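Local coordinates for protein hydrolase (Burkholderia cenocepacia, PDB 4QKU) that probably hydrolyses fumarylacetoacetate to fumarate and acetoacetate, the last step of phenylalanine and tyrosine breakdown, at residues B[76-81]-B[98-103]. Residues are numbered along the deposited sequence; the frame is centred on the assembly and turned at random.
Sequences VTLPAG and RDAWRS
Leu78 and Pro79 pack against Ala100, joining an extended loop to the first turn of helix 98-111 in the N-terminal domain of a fumarylacetoacetase-type fold. The contact is slight, and the two segments bury just 116 Å² in total. The closer-packed part is apolar and small. Ala100 is buried, and its CB points at the loop. Leu78 CD2 lies 4.4 Å from Ala100 CB. Pro79 CD lies 4.5 Å from the same Ala100 CB, so one methyl group meets both a leucine methyl and the CD carbon of a proline. Pro79 is itself exposed. The Leu78 backbone runs past the helix, and its CB does not face it. The torsions (chi1 -84°, chi2 156°) turn the end of the side chain inward and bring CD2 nearer. Leu78 also touches Val104 one turn further along the helix, and Val84, Leu85 and Leu96 in nearby loops. These contacts make it part of an apolar cluster. Val76 packs apart from this helical turn, against Leu70 and Ala71 of helix 67-72.

The side with Thr77 and Ser103 is looser. Thr77 is exposed and Ser103 partly so. No hydrogen bond joins the two segments directly. Gln107, further along the helix, links them instead: its OE1 accepts the Thr77 backbone N-H, and its NE2 donates to Ser103 O. The CB of Trp101 points away from the loop, and its ring meets Phe249 edge-to-face. Arg102 forms a salt bridge with Asp290. The contact lies away from the bound sodium ion and the predicted catalytic residues. At its polar end, Ser103 OG, anti to the backbone N (chi1 170°), comes to 4.2 Å from Thr77 O, too far for a hydrogen bond.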
# COMPACT_ATOMS: atom_id res chain seq x y z
N VAL B 76 2.03 -31.13 17.31
CA VAL B 76 2.92 -30.04 16.94
C VAL B 76 2.79 -28.98 18.01
O VAL B 76 1.69 -28.68 18.46
CB VAL B 76 2.61 -29.46 15.53
CG1 VAL B 76 1.28 -28.72 15.52
CG2 VAL B 76 3.72 -28.52 15.08
N THR B 77 3.91 -28.44 18.45
CA THR B 77 3.89 -27.49 19.54
C THR B 77 4.62 -26.22 19.14
O THR B 77 5.57 -26.26 18.38
CB THR B 77 4.46 -28.08 20.85
OG1 THR B 77 5.71 -28.73 20.58
CG2 THR B 77 3.50 -29.11 21.47
N LEU B 78 4.14 -25.10 19.67
CA LEU B 78 4.67 -23.79 19.38
C LEU B 78 5.04 -23.11 20.70
O LEU B 78 4.70 -23.62 21.77
CB LEU B 78 3.61 -22.99 18.65
CG LEU B 78 3.60 -23.26 17.16
CD1 LEU B 78 2.25 -22.97 16.52
CD2 LEU B 78 4.69 -22.44 16.51
N PRO B 79 5.76 -21.97 20.63
CA PRO B 79 5.97 -21.16 21.83
C PRO B 79 4.67 -20.97 22.58
O PRO B 79 3.62 -20.76 21.95
CB PRO B 79 6.45 -19.81 21.27
CG PRO B 79 7.09 -20.13 19.96
CD PRO B 79 6.39 -21.36 19.43
N ALA B 80 4.70 -21.06 23.90
CA ALA B 80 3.53 -20.69 24.69
C ALA B 80 3.13 -19.26 24.30
O ALA B 80 3.99 -18.40 24.12
CB ALA B 80 3.85 -20.77 26.18
N GLY B 81 1.83 -19.01 24.17
CA GLY B 81 1.35 -17.66 23.90
C GLY B 81 -0.04 -17.65 23.33
O GLY B 81 -0.81 -18.58 23.55
N ARG B 98 11.80 -16.81 12.99
CA ARG B 98 12.43 -17.93 12.31
C ARG B 98 12.60 -19.20 13.15
O ARG B 98 12.54 -20.30 12.62
CB ARG B 98 13.79 -17.50 11.75
CG ARG B 98 14.33 -18.50 10.76
CD ARG B 98 15.30 -17.85 9.81
NE ARG B 98 16.53 -17.45 10.50
CZ ARG B 98 17.60 -16.98 9.87
NH1 ARG B 98 18.69 -16.65 10.56
NH2 ARG B 98 17.59 -16.82 8.54
N ASP B 99 12.86 -19.06 14.44
CA ASP B 99 13.00 -20.23 15.29
C ASP B 99 11.72 -21.03 15.30
O ASP B 99 11.75 -22.25 15.23
CB ASP B 99 13.40 -19.85 16.73
CG ASP B 99 14.82 -19.30 16.81
OD1 ASP B 99 15.58 -19.42 15.82
OD2 ASP B 99 15.16 -18.73 17.87
N ALA B 100 10.59 -20.33 15.32
CA ALA B 100 9.29 -20.98 15.26
C ALA B 100 9.03 -21.66 13.89
O ALA B 100 8.54 -22.79 13.85
CB ALA B 100 8.19 -19.97 15.59
N TRP B 101 9.37 -20.97 12.80
CA TRP B 101 9.16 -21.50 11.46
C TRP B 101 9.90 -22.82 11.35
O TRP B 101 9.36 -23.80 10.83
CB TRP B 101 9.68 -20.58 10.35
CG TRP B 101 9.30 -19.14 10.44
CD1 TRP B 101 8.24 -18.59 11.13
CD2 TRP B 101 9.96 -18.04 9.80
NE1 TRP B 101 8.23 -17.24 10.97
CE2 TRP B 101 9.27 -16.87 10.17
CE3 TRP B 101 11.05 -17.93 8.95
CZ2 TRP B 101 9.65 -15.62 9.72
CZ3 TRP B 101 11.42 -16.67 8.51
CH2 TRP B 101 10.73 -15.54 8.90
N ARG B 102 11.14 -22.82 11.80
CA ARG B 102 11.97 -23.99 11.74
C ARG B 102 11.48 -25.06 12.68
O ARG B 102 11.32 -26.20 12.27
CB ARG B 102 13.41 -23.62 12.02
CG ARG B 102 14.02 -22.99 10.80
CD ARG B 102 15.35 -22.30 11.10
NE ARG B 102 15.83 -21.66 9.87
CZ ARG B 102 17.03 -21.13 9.72
NH1 ARG B 102 17.89 -21.16 10.71
NH2 ARG B 102 17.37 -20.61 8.53
N SER B 103 11.17 -24.69 13.92
CA SER B 103 10.66 -25.67 14.86
C SER B 103 9.45 -26.40 14.25
O SER B 103 9.40 -27.63 14.27
CB SER B 103 10.26 -25.04 16.18
OG SER B 103 9.56 -25.98 16.95